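PDB 6SJ9: proteasome accessory factor B/C (PafBC), which probably acts as a transcriptional regulator of the bacterial DNA damage response, combining winged helix-turn-helix DNA-binding elements with WYL domains of Sm fold. Local coordinates for residues 503-507 with 519-524; 532-536 with 548-554; 538-542 with 565-569. The contacts are given in a common frame with arbitrary orientation. Residues are numbered along the deposited sequence.

Interaction 1: 503-507 with 519-524; sequences RQLRL and ERDVDP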
ATOM      1  N   ARG A 503      26.506   9.533 -20.561  1.00 35.56           N
ATOM      2  CA  ARG A 503      27.214   8.339 -21.068  1.00 38.83           C
ATOM      3  C   ARG A 503      26.442   7.050 -20.801  1.00 38.92           C
ATOM      4  O   ARG A 503      26.011   6.784 -19.668  1.00 37.14           O
ATOM      5  CB  ARG A 503      28.609   8.161 -20.425  1.00 34.06           C
ATOM      6  CG  ARG A 503      29.519   9.381 -20.545  1.00 35.58           C
ATOM      7  CD  ARG A 503      30.919   9.126 -19.954  1.00 37.31           C
ATOM      8  NE  ARG A 503      31.617  10.398 -19.974  1.00 38.82           N
ATOM      9  CZ  ARG A 503      32.225  10.914 -21.052  1.00 41.60           C
ATOM     10  NH1 ARG A 503      32.280  10.241 -22.224  1.00 34.59           N
ATOM     11  NH2 ARG A 503      32.754  12.132 -20.966  1.00 41.12           N
ATOM     12  N   GLN A 504      26.426   6.198 -21.804  1.00 36.32           N
ATOM     13  CA  GLN A 504      25.939   4.840 -21.631  1.00 39.15           C
ATOM     14  C   GLN A 504      26.946   4.001 -20.831  1.00 40.80           C
ATOM     15  O   GLN A 504      28.163   4.231 -20.866  1.00 41.36           O
ATOM     16  CB  GLN A 504      25.699   4.218 -23.009  1.00 41.18           C
ATOM     17  CG  GLN A 504      24.457   3.459 -23.090  1.00 46.24           C
ATOM     18  CD  GLN A 504      24.186   2.889 -24.464  1.00 44.91           C
ATOM     19  OE1 GLN A 504      24.960   2.119 -24.968  1.00 44.56           O
ATOM     20  NE2 GLN A 504      23.066   3.274 -25.062  1.00 44.45           N
ATOM     21  N   LEU A 505      26.433   3.001 -20.115  1.00 37.64           N
ATOM     22  CA  LEU A 505      27.272   2.120 -19.309  1.00 39.48           C
ATOM     23  C   LEU A 505      27.067   0.675 -19.728  1.00 35.31           C
ATOM     24  O   LEU A 505      25.951   0.241 -19.998  1.00 38.62           O
ATOM     25  CB  LEU A 505      26.959   2.257 -17.799  1.00 37.33           C
ATOM     26  CG  LEU A 505      27.328   3.620 -17.175  1.00 35.91           C
ATOM     27  CD1 LEU A 505      26.841   3.754 -15.744  1.00 34.90           C
ATOM     28  CD2 LEU A 505      28.877   3.715 -17.110  1.00 33.00           C
ATOM     29  N   ARG A 506      28.151  -0.059 -19.742  1.00 35.84           N
ATOM     30  CA  ARG A 506      28.109  -1.507 -19.768  1.00 32.50           C
ATOM     31  C   ARG A 506      28.042  -1.997 -18.326  1.00 34.94           C
ATOM     32  O   ARG A 506      28.980  -1.783 -17.567  1.00 39.37           O
ATOM     33  CB  ARG A 506      29.367  -2.083 -20.403  1.00 33.44           C
ATOM     34  CG  ARG A 506      29.333  -3.610 -20.612  1.00 58.99           C
ATOM     35  CD  ARG A 506      28.273  -4.000 -21.603  1.00 61.17           C
ATOM     36  NE  ARG A 506      28.417  -5.383 -22.083  1.00 63.49           N
ATOM     37  CZ  ARG A 506      27.512  -5.990 -22.836  1.00 56.70           C
ATOM     38  NH1 ARG A 506      26.419  -5.323 -23.194  1.00 48.55           N
ATOM     39  NH2 ARG A 506      27.707  -7.251 -23.224  1.00 62.08           N
ATOM     40  N   LEU A 507      26.960  -2.688 -17.983  1.00 35.45           N
ATOM     41  CA  LEU A 507      26.688  -3.150 -16.631  1.00 36.60           C
ATOM     42  C   LEU A 507      26.790  -4.671 -16.586  1.00 37.80           C
ATOM     43  O   LEU A 507      26.223  -5.377 -17.442  1.00 38.89           O
ATOM     44  CB  LEU A 507      25.294  -2.703 -16.181  1.00 36.60           C
ATOM     45  CG  LEU A 507      24.736  -3.467 -14.993  1.00 35.27           C
ATOM     46  CD1 LEU A 507      25.543  -3.148 -13.693  1.00 35.15           C
ATOM     47  CD2 LEU A 507      23.227  -3.101 -14.893  1.00 34.85           C
ATOM     48  N   GLU A 519      24.963  -9.320 -18.432  1.00 57.17           N
ATOM     49  CA  GLU A 519      25.736  -8.249 -19.035  1.00 53.86           C
ATOM     50  C   GLU A 519      24.823  -7.463 -19.961  1.00 47.46           C
ATOM     51  O   GLU A 519      24.137  -8.054 -20.800  1.00 44.24           O
ATOM     52  CB  GLU A 519      26.943  -8.825 -19.800  1.00 56.05           C
ATOM     53  CG  GLU A 519      28.080  -7.824 -20.034  1.00 59.67           C
ATOM     54  CD  GLU A 519      29.296  -8.361 -20.878  1.00 65.79           C
ATOM     55  OE1 GLU A 519      29.121  -9.181 -21.845  1.00 66.97           O
ATOM     56  OE2 GLU A 519      30.441  -7.979 -20.513  1.00 63.19           O
ATOM     57  N   ARG A 520      24.827  -6.138 -19.825  1.00 41.49           N
ATOM     58  CA  ARG A 520      23.879  -5.345 -20.575  1.00 39.74           C
ATOM     59  C   ARG A 520      24.330  -3.897 -20.631  1.00 36.93           C
ATOM     60  O   ARG A 520      24.972  -3.405 -19.701  1.00 35.68           O
ATOM     61  CB  ARG A 520      22.501  -5.397 -19.937  1.00 40.27           C
ATOM     62  CG  ARG A 520      22.608  -5.049 -18.446  1.00 44.76           C
ATOM     63  CD  ARG A 520      21.243  -5.163 -17.872  1.00 45.49           C
ATOM     64  NE  ARG A 520      21.062  -6.350 -17.129  1.00 41.94           N
ATOM     65  CZ  ARG A 520      19.881  -6.791 -16.705  1.00 41.34           C
ATOM     66  NH1 ARG A 520      19.868  -7.855 -15.946  1.00 43.45           N
ATOM     67  NH2 ARG A 520      18.736  -6.201 -17.031  1.00 41.07           N
ATOM     68  N   ASP A 521      23.957  -3.230 -21.727  1.00 35.03           N
ATOM     69  CA  ASP A 521      24.134  -1.792 -21.909  1.00 33.80           C
ATOM     70  C   ASP A 521      22.944  -1.074 -21.302  1.00 35.03           C
ATOM     71  O   ASP A 521      21.803  -1.466 -21.551  1.00 35.00           O
ATOM     72  CB  ASP A 521      24.234  -1.446 -23.410  1.00 36.00           C
ATOM     73  CG  ASP A 521      25.559  -1.961 -24.032  1.00 36.30           C
ATOM     74  OD1 ASP A 521      26.630  -1.935 -23.370  1.00 37.44           O
ATOM     75  OD2 ASP A 521      25.496  -2.415 -25.158  1.00 40.84           O
ATOM     76  N   VAL A 522      23.200  -0.055 -20.477  1.00 34.64           N
ATOM     77  CA  VAL A 522      22.134   0.726 -19.851  1.00 36.20           C
ATOM     78  C   VAL A 522      22.395   2.225 -19.990  1.00 37.49           C
ATOM     79  O   VAL A 522      23.542   2.683 -19.990  1.00 37.25           O
ATOM     80  CB  VAL A 522      21.942   0.368 -18.359  1.00 34.53           C
ATOM     81  CG1 VAL A 522      21.830  -1.068 -18.233  1.00 31.61           C
ATOM     82  CG2 VAL A 522      23.135   0.823 -17.509  1.00 34.24           C
ATOM     83  N   ASP A 523      21.301   2.986 -20.092  1.00 35.13           N
ATOM     84  CA  ASP A 523      21.325   4.435 -19.998  1.00 34.44           C
ATOM     85  C   ASP A 523      21.002   4.755 -18.556  1.00 31.68           C
ATOM     86  O   ASP A 523      19.835   4.653 -18.157  1.00 38.12           O
ATOM     87  CB  ASP A 523      20.295   5.096 -20.927  1.00 33.78           C
ATOM     88  CG  ASP A 523      20.496   4.742 -22.405  1.00 38.06           C
ATOM     89  OD1 ASP A 523      21.660   4.649 -22.885  1.00 38.75           O
ATOM     90  OD2 ASP A 523      19.468   4.648 -23.115  1.00 42.35           O
ATOM     91  N   PRO A 524      21.977   5.120 -17.735  1.00 34.74           N
ATOM     92  CA  PRO A 524      21.673   5.496 -16.342  1.00 37.40           C
ATOM     93  C   PRO A 524      20.824   6.757 -16.296  1.00 39.26           C
ATOM     94  O   PRO A 524      21.084   7.728 -17.000  1.00 39.34           O
ATOM     95  CB  PRO A 524      23.048   5.728 -15.713  1.00 33.85           C
ATOM     96  CG  PRO A 524      23.921   6.066 -16.863  1.00 34.94           C
ATOM     97  CD  PRO A 524      23.418   5.238 -18.047  1.00 31.32           C
TER

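Interaction 2: 532-536 with 548-554; sequences STWYF and NFRLDRV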
ATOM      1  N   SER A 532      17.852   2.828   3.552  1.00 52.12           N
ATOM      2  CA  SER A 532      19.306   2.670   3.633  1.00 59.23           C
ATOM      3  C   SER A 532      19.918   1.901   2.444  1.00 56.23           C
ATOM      4  O   SER A 532      21.061   1.444   2.534  1.00 58.98           O
ATOM      5  CB  SER A 532      19.695   1.979   4.940  1.00 66.57           C
ATOM      6  OG  SER A 532      19.227   2.747   6.034  1.00 76.55           O
ATOM      7  N   THR A 533      19.208   1.776   1.307  1.00 53.99           N
ATOM      8  CA  THR A 533      19.709   1.074   0.125  1.00 49.97           C
ATOM      9  C   THR A 533      19.793   1.980  -1.093  1.00 46.65           C
ATOM     10  O   THR A 533      18.838   2.704  -1.407  1.00 41.53           O
ATOM     11  CB  THR A 533      18.837  -0.144  -0.178  1.00 53.07           C
ATOM     12  OG1 THR A 533      18.712  -0.913   1.017  1.00 58.93           O
ATOM     13  CG2 THR A 533      19.439  -1.012  -1.268  1.00 51.66           C
ATOM     14  N   TRP A 534      20.915   1.885  -1.826  1.00 45.00           N
ATOM     15  CA  TRP A 534      21.055   2.659  -3.053  1.00 40.61           C
ATOM     16  C   TRP A 534      20.540   1.867  -4.248  1.00 37.74           C
ATOM     17  O   TRP A 534      20.772   0.669  -4.381  1.00 39.19           O
ATOM     18  CB  TRP A 534      22.503   3.111  -3.292  1.00 39.20           C
ATOM     19  CG  TRP A 534      22.836   4.296  -2.449  1.00 35.88           C
ATOM     20  CD1 TRP A 534      23.488   4.294  -1.246  1.00 36.88           C
ATOM     21  CD2 TRP A 534      22.436   5.645  -2.695  1.00 34.28           C
ATOM     22  NE1 TRP A 534      23.538   5.572  -0.738  1.00 39.87           N
ATOM     23  CE2 TRP A 534      22.914   6.425  -1.617  1.00 38.96           C
ATOM     24  CE3 TRP A 534      21.745   6.276  -3.742  1.00 39.97           C
ATOM     25  CZ2 TRP A 534      22.725   7.818  -1.541  1.00 39.72           C
ATOM     26  CZ3 TRP A 534      21.540   7.667  -3.670  1.00 43.95           C
ATOM     27  CH2 TRP A 534      22.028   8.421  -2.542  1.00 42.07           C
ATOM     28  N   TYR A 535      19.857   2.563  -5.129  1.00 34.57           N
ATOM     29  CA  TYR A 535      19.352   1.989  -6.358  1.00 35.31           C
ATOM     30  C   TYR A 535      19.697   2.915  -7.507  1.00 38.73           C
ATOM     31  O   TYR A 535      19.920   4.119  -7.316  1.00 37.43           O
ATOM     32  CB  TYR A 535      17.820   1.831  -6.349  1.00 37.12           C
ATOM     33  CG  TYR A 535      17.239   0.967  -5.250  1.00 39.67           C
ATOM     34  CD1 TYR A 535      17.041   1.476  -3.951  1.00 43.00           C
ATOM     35  CD2 TYR A 535      16.828  -0.324  -5.524  1.00 42.90           C
ATOM     36  CE1 TYR A 535      16.479   0.677  -2.960  1.00 42.20           C
ATOM     37  CE2 TYR A 535      16.281  -1.121  -4.567  1.00 44.81           C
ATOM     38  CZ  TYR A 535      16.094  -0.601  -3.277  1.00 45.83           C
ATOM     39  OH  TYR A 535      15.550  -1.408  -2.322  1.00 50.35           O
ATOM     40  N   PHE A 536      19.754   2.373  -8.723  1.00 37.90           N
ATOM     41  CA  PHE A 536      19.773   3.299  -9.849  1.00 38.02           C
ATOM     42  C   PHE A 536      18.758   2.840 -10.883  1.00 37.85           C
ATOM     43  O   PHE A 536      18.679   1.657 -11.224  1.00 37.02           O
ATOM     44  CB  PHE A 536      21.146   3.490 -10.484  1.00 37.58           C
ATOM     45  CG  PHE A 536      21.760   2.249 -11.052  1.00 41.75           C
ATOM     46  CD1 PHE A 536      22.298   1.268 -10.228  1.00 48.20           C
ATOM     47  CD2 PHE A 536      21.919   2.133 -12.407  1.00 40.09           C
ATOM     48  CE1 PHE A 536      22.893   0.148 -10.754  1.00 47.97           C
ATOM     49  CE2 PHE A 536      22.529   1.022 -12.942  1.00 44.20           C
ATOM     50  CZ  PHE A 536      23.012   0.038 -12.125  1.00 47.02           C
ATOM     51  N   ASN A 548      15.119  -0.928 -12.423  1.00 35.72           N
ATOM     52  CA  ASN A 548      15.714  -0.357 -11.226  1.00 39.02           C
ATOM     53  C   ASN A 548      16.590  -1.413 -10.618  1.00 40.38           C
ATOM     54  O   ASN A 548      16.095  -2.472 -10.241  1.00 44.96           O
ATOM     55  CB  ASN A 548      14.631   0.115 -10.229  1.00 37.93           C
ATOM     56  CG  ASN A 548      13.949   1.328 -10.742  1.00 38.27           C
ATOM     57  OD1 ASN A 548      14.385   2.434 -10.446  1.00 42.42           O
ATOM     58  ND2 ASN A 548      12.963   1.159 -11.613  1.00 41.62           N
ATOM     59  N   PHE A 549      17.881  -1.115 -10.533  1.00 37.36           N
ATOM     60  CA  PHE A 549      18.896  -2.053 -10.094  1.00 36.13           C
ATOM     61  C   PHE A 549      19.397  -1.662  -8.708  1.00 40.86           C
ATOM     62  O   PHE A 549      19.396  -0.481  -8.337  1.00 42.53           O
ATOM     63  CB  PHE A 549      20.084  -2.034 -11.088  1.00 37.18           C
ATOM     64  CG  PHE A 549      19.709  -2.419 -12.555  1.00 37.43           C
ATOM     65  CD1 PHE A 549      19.396  -1.446 -13.489  1.00 37.01           C
ATOM     66  CD2 PHE A 549      19.766  -3.732 -12.977  1.00 36.01           C
ATOM     67  CE1 PHE A 549      19.113  -1.793 -14.844  1.00 34.71           C
ATOM     68  CE2 PHE A 549      19.470  -4.105 -14.319  1.00 36.51           C
ATOM     69  CZ  PHE A 549      19.130  -3.144 -15.239  1.00 34.49           C
ATOM     70  N   ARG A 550      19.892  -2.650  -7.982  1.00 43.12           N
ATOM     71  CA  ARG A 550      20.507  -2.438  -6.679  1.00 43.35           C
ATOM     72  C   ARG A 550      21.990  -2.171  -6.866  1.00 43.43           C
ATOM     73  O   ARG A 550      22.688  -2.980  -7.488  1.00 44.85           O
ATOM     74  CB  ARG A 550      20.325  -3.659  -5.768  1.00 40.65           C
ATOM     75  CG  ARG A 550      18.863  -3.926  -5.322  1.00 44.48           C
ATOM     76  CD  ARG A 550      18.752  -5.159  -4.418  1.00 50.33           C
ATOM     77  NE  ARG A 550      19.606  -5.094  -3.213  1.00 55.39           N
ATOM     78  CZ  ARG A 550      19.199  -4.621  -2.025  1.00 56.04           C
ATOM     79  NH1 ARG A 550      17.945  -4.187  -1.868  1.00 50.02           N
ATOM     80  NH2 ARG A 550      20.047  -4.584  -0.981  1.00 55.77           N
ATOM     81  N   LEU A 551      22.463  -1.051  -6.317  1.00 41.25           N
ATOM     82  CA  LEU A 551      23.883  -0.731  -6.396  1.00 43.79           C
ATOM     83  C   LEU A 551      24.722  -1.867  -5.831  1.00 41.56           C
ATOM     84  O   LEU A 551      25.790  -2.211  -6.379  1.00 39.93           O
ATOM     85  CB  LEU A 551      24.169   0.573  -5.651  1.00 48.75           C
ATOM     86  CG  LEU A 551      25.509   1.234  -5.979  1.00 48.33           C
ATOM     87  CD1 LEU A 551      25.511   1.619  -7.415  1.00 49.04           C
ATOM     88  CD2 LEU A 551      25.649   2.497  -5.168  1.00 50.51           C
ATOM     89  N   ASP A 552      24.249  -2.490  -4.746  1.00 38.68           N
ATOM     90  CA  ASP A 552      25.082  -3.493  -4.114  1.00 42.78           C
ATOM     91  C   ASP A 552      25.029  -4.778  -4.875  1.00 44.48           C
ATOM     92  O   ASP A 552      25.585  -5.761  -4.389  1.00 45.58           O
ATOM     93  CB  ASP A 552      24.695  -3.743  -2.626  1.00 46.25           C
ATOM     94  CG  ASP A 552      23.300  -4.381  -2.423  1.00 51.42           C
ATOM     95  OD1 ASP A 552      22.677  -4.962  -3.347  1.00 53.03           O
ATOM     96  OD2 ASP A 552      22.811  -4.318  -1.267  1.00 56.38           O
ATOM     97  N   ARG A 553      24.377  -4.799  -6.054  1.00 43.59           N
ATOM     98  CA  ARG A 553      24.466  -5.974  -6.923  1.00 47.63           C
ATOM     99  C   ARG A 553      25.265  -5.717  -8.187  1.00 44.36           C
ATOM    100  O   ARG A 553      25.369  -6.609  -9.023  1.00 42.91           O
ATOM    101  CB  ARG A 553      23.074  -6.544  -7.251  1.00 46.45           C
ATOM    102  CG  ARG A 553      22.607  -7.263  -6.003  1.00 51.04           C
ATOM    103  CD  ARG A 553      21.546  -8.305  -6.155  1.00 57.50           C
ATOM    104  NE  ARG A 553      21.339  -8.899  -7.475  1.00 57.08           N
ATOM    105  CZ  ARG A 553      20.157  -9.405  -7.798  1.00 52.84           C
ATOM    106  NH1 ARG A 553      19.190  -9.361  -6.886  1.00 50.65           N
ATOM    107  NH2 ARG A 553      19.927  -9.937  -8.980  1.00 49.07           N
ATOM    108  N   VAL A 554      25.858  -4.538  -8.329  1.00 42.01           N
ATOM    109  CA  VAL A 554      26.700  -4.279  -9.474  1.00 41.79           C
ATOM    110  C   VAL A 554      27.987  -5.061  -9.335  1.00 46.48           C
ATOM    111  O   VAL A 554      28.714  -4.900  -8.351  1.00 48.25           O
ATOM    112  CB  VAL A 554      26.979  -2.777  -9.587  1.00 42.23           C
ATOM    113  CG1 VAL A 554      28.093  -2.511 -10.616  1.00 42.28           C
ATOM    114  CG2 VAL A 554      25.697  -2.081  -9.981  1.00 40.56           C
TER
HETATM  115  O   HOH W   1      22.208  -1.524  -3.081  1.00 47.54           O
HETATM  116  O   HOH W   2      15.571  -4.258  -3.381  1.00 57.24           O

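Interaction 3: 538-542 with 565-569; sequences AYCHS and SGSAT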
ATOM      1  N   ALA A 538      17.578   2.880 -14.707  1.00 35.15           N
ATOM      2  CA  ALA A 538      18.315   2.903 -15.960  1.00 34.45           C
ATOM      3  C   ALA A 538      17.460   2.292 -17.063  1.00 36.22           C
ATOM      4  O   ALA A 538      16.699   1.351 -16.835  1.00 39.45           O
ATOM      5  CB  ALA A 538      19.623   2.124 -15.833  1.00 33.51           C
ATOM      6  N   TYR A 539      17.603   2.820 -18.267  1.00 31.84           N
ATOM      7  CA  TYR A 539      16.992   2.171 -19.421  1.00 34.24           C
ATOM      8  C   TYR A 539      17.895   1.003 -19.811  1.00 36.87           C
ATOM      9  O   TYR A 539      19.061   1.211 -20.138  1.00 36.21           O
ATOM     10  CB  TYR A 539      16.786   3.158 -20.596  1.00 32.50           C
ATOM     11  CG  TYR A 539      16.008   2.458 -21.721  1.00 39.20           C
ATOM     12  CD1 TYR A 539      16.665   1.744 -22.702  1.00 39.00           C
ATOM     13  CD2 TYR A 539      14.612   2.471 -21.751  1.00 45.25           C
ATOM     14  CE1 TYR A 539      15.962   1.063 -23.720  1.00 45.49           C
ATOM     15  CE2 TYR A 539      13.895   1.804 -22.765  1.00 45.74           C
ATOM     16  CZ  TYR A 539      14.586   1.101 -23.746  1.00 49.72           C
ATOM     17  OH  TYR A 539      13.910   0.436 -24.739  1.00 53.55           O
ATOM     18  N   CYS A 540      17.379  -0.219 -19.722  1.00 34.98           N
ATOM     19  CA  CYS A 540      18.160  -1.408 -20.001  1.00 37.51           C
ATOM     20  C   CYS A 540      17.965  -1.814 -21.457  1.00 43.29           C
ATOM     21  O   CYS A 540      16.831  -2.038 -21.889  1.00 43.36           O
ATOM     22  CB  CYS A 540      17.779  -2.553 -19.075  1.00 36.52           C
ATOM     23  SG  CYS A 540      18.615  -4.129 -19.552  1.00 41.48           S
ATOM     24  N   HIS A 541      19.044  -1.807 -22.249  1.00 42.79           N
ATOM     25  CA  HIS A 541      18.889  -2.208 -23.642  1.00 46.18           C
ATOM     26  C   HIS A 541      18.677  -3.701 -23.808  1.00 46.64           C
ATOM     27  O   HIS A 541      18.234  -4.106 -24.869  1.00 47.96           O
ATOM     28  CB  HIS A 541      20.064  -1.717 -24.508  1.00 46.36           C
ATOM     29  CG  HIS A 541      20.014  -0.246 -24.670  1.00 46.84           C
ATOM     30  ND1 HIS A 541      20.651   0.615 -23.798  1.00 47.51           N
ATOM     31  CD2 HIS A 541      19.214   0.523 -25.446  1.00 46.95           C
ATOM     32  CE1 HIS A 541      20.338   1.861 -24.113  1.00 46.98           C
ATOM     33  NE2 HIS A 541      19.456   1.829 -25.102  1.00 48.13           N
ATOM     34  N   SER A 542      18.991  -4.534 -22.812  1.00 46.38           N
ATOM     35  CA  SER A 542      18.607  -5.942 -22.926  1.00 48.55           C
ATOM     36  C   SER A 542      17.126  -6.199 -22.678  1.00 49.15           C
ATOM     37  O   SER A 542      16.567  -7.079 -23.315  1.00 53.19           O
ATOM     38  CB  SER A 542      19.443  -6.806 -21.995  1.00 48.06           C
ATOM     39  OG  SER A 542      20.776  -6.740 -22.455  1.00 53.89           O
ATOM     40  N   SER A 565      21.062   6.657 -25.058  1.00 48.73           N
ATOM     41  CA  SER A 565      20.252   6.546 -26.267  1.00 53.04           C
ATOM     42  C   SER A 565      19.026   7.438 -26.190  1.00 57.46           C
ATOM     43  O   SER A 565      18.458   7.796 -27.223  1.00 59.20           O
ATOM     44  CB  SER A 565      19.823   5.099 -26.478  1.00 48.60           C
ATOM     45  OG  SER A 565      18.797   4.848 -25.523  1.00 47.06           O
ATOM     46  N   GLY A 566      18.558   7.751 -24.989  1.00 60.94           N
ATOM     47  CA  GLY A 566      17.313   8.485 -24.927  1.00 69.67           C
ATOM     48  C   GLY A 566      16.079   7.666 -25.247  1.00 75.47           C
ATOM     49  O   GLY A 566      15.074   8.226 -25.693  1.00 75.25           O
ATOM     50  N   SER A 567      16.151   6.339 -25.115  1.00 78.45           N
ATOM     51  CA  SER A 567      14.964   5.521 -25.327  1.00 75.19           C
ATOM     52  C   SER A 567      13.989   5.594 -24.167  1.00 76.16           C
ATOM     53  O   SER A 567      12.840   5.170 -24.326  1.00 74.02           O
ATOM     54  CB  SER A 567      15.340   4.076 -25.588  1.00 68.04           C
ATOM     55  OG  SER A 567      16.199   4.053 -26.690  1.00 63.87           O
ATOM     56  N   ALA A 568      14.422   6.087 -23.005  1.00 79.53           N
ATOM     57  CA  ALA A 568      13.496   6.172 -21.883  1.00 83.57           C
ATOM     58  C   ALA A 568      12.376   7.175 -22.178  1.00 91.92           C
ATOM     59  O   ALA A 568      11.201   6.898 -21.915  1.00 92.86           O
ATOM     60  CB  ALA A 568      14.268   6.534 -20.612  1.00 76.54           C
ATOM     61  N   THR A 569      12.716   8.335 -22.750  1.00 96.60           N
ATOM     62  CA  THR A 569      11.721   9.328 -23.142  1.00103.00           C
ATOM     63  C   THR A 569      10.913   8.896 -24.366  1.00108.78           C
ATOM     64  O   THR A 569       9.891   9.522 -24.662  1.00109.05           O
ATOM     65  CB  THR A 569      12.380  10.690 -23.383  1.00105.83           C
ATOM     66  OG1 THR A 569      13.338  10.587 -24.445  1.00108.69           O
ATOM     67  CG2 THR A 569      13.065  11.185 -22.119  1.00104.63           C
TER

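Interaction 1: 503-507 with 519-524
Leu505, Leu507, Val522 and Pro524 form the apolar centre on one face of the paired strands: Leu505 CB lies 4.1 Å from Val522 CG2, Leu507 CD2 4.2 Å from Val522 CG1, and Leu505 CD1 reaches Pro524 CG at 3.9 Å. Ala498 of helix 489-501 packs over this face, joined by Leu557 and Val554 of the neighbouring strand 554-560. Beneath run the backbone bonds of an antiparallel hairpin, the first two strands of the WYL domain's Sm fold. Leu505 N to Val522 O (2.9 Å) and Val522 N to Leu505 O (2.8 Å) make one hydrogen-bonded pair; Leu507 N to Arg520 O (2.7 Å) and Arg520 N to Leu507 O (2.9 Å) make the next. Between them the non-hydrogen-bonded pair Arg506-Asp521 faces the other way. Gln504 NE2 donates to Asp523 OD1 (2.9 Å), while Gln504 OE1 is hydrogen-bonded to Asn560 and Asp523 OD2 to Ser565. Farther out, Arg506 NH2 is salt-bridged to Glu519 OE1 (2.8 Å) and Arg506 NH1 to Asp521 OD1 (3.4 Å), both weak as hydrogen bonds.

Interaction 2: 532-536 with 548-554
Backbone hydrogen bonds hold the two strands in antiparallel register. Phe536 and Phe549 form a hydrogen-bonded pair, Phe536 N to Phe549 O at 2.9 Å and Phe549 N to Phe536 O at 3.0 Å; Tyr535 and Arg550 make the adjoining non-hydrogen-bonded pair. Leu551 N then donates to Trp534 O (3.1 Å), carrying the pairing just into the 3-10 turn 551-553. Water 1 extends the link, donating to Trp534 O (2.9 Å) and accepting from Asp552 N (2.8 Å).

Apolar packing centres on Phe536. Phe549 CB sits over its ring face, 4.0 Å from the centroid, whereas the two phenyl rings, tilted by 27°, are slid apart and barely overlap. Val554 CG2 approaches Phe536 CE1 at 3.7 Å, and Leu551 CD2 meets Trp534 CB at the same distance. Helix 489-501 packs on Leu551 and Phe536, and its Phe492 meets the Trp534 ring edge-to-face.

The polar contacts gather at Arg550, which is salt-bridged to Asp552 (NH2 to OD2, 2.8 Å; NE to OD1, 3.1 Å), and one face of its guanidinium lies against Thr533 CG2. Water 2 joins Arg550 NH1 (2.8 Å) to Tyr535 OH (3.0 Å).

Trp534-Tyr535-Phe536 probably corresponds to the Trp-Tyr-Leu signature that names WYL domains, and a 3-10 turn between the fourth and fifth strands is characteristic of the Sm fold.

Interaction 3: 538-542 with 565-569
Tyr539 offers the face of its ring to Ser567, whose CB lies 3.7 Å from the ring centroid and only 16° off the normal, a CH-pi contact. Next to it Ala568 leans on the base of the same side chain, with its CB 4.2 Å from Tyr539 CB and its backbone N 3.8 Å from Tyr539 CD2. The loop therefore lies along the tyrosine from its hydroxyl-bearing end to its beta carbon, and Ala568 also touches Leu525 and Val546 on the two strands flanking 533-540.

A polar contact holds the other end. His541, just past the end of the strand, donates from NE2 to Ser565 OG (3.1 Å), while its ND1 is hydrogen-bonded to the backbone O of Asp521. Ser565 OG collects two further donors from its own loop, Ser567 N at 3.1 Å and Ser567 OG at 3.0 Å, and is also hydrogen-bonded to Asp523. One hydroxyl thus takes part both in the bond to His541 and in the loop's own bend. Between the two serines Gly566 adopts positive phi (74°), where a CB would collide with the carbonyl O of Ser565.

With Ser565 OG accepting from the backbone N two residues on, 565-567 is an ST turn, at the start of the connection from the Sm-fold sheet to strand 586-592, held on the sheet by Tyr539, His541 and Asp523.

How the interactions relate
Interactions 1 and 2 lie in the Sm-fold sheet of the second WYL domain, whose strands run in the order 545-550, 533-540, 517-530, 503-510, 554-560, and interaction 3 lays a loop against it. Along the chain interaction 1 closes first; interactions 2 and 3 then alternate, both using strand 533-540. The centres of interactions 1 and 3 are about 9 Å apart, of 1 and 2 about 14 Å, of 2 and 3 about 17 Å. Phe549 ties interaction 2 to both others: its CE2 lies 3.9 Å from Leu507 CD2, its CE1 4.1 Å from Ala538 CB. Asp523 is bonded to Gln504 in interaction 1 and to Ser565 of interaction 3, tying the loop to the first hairpin.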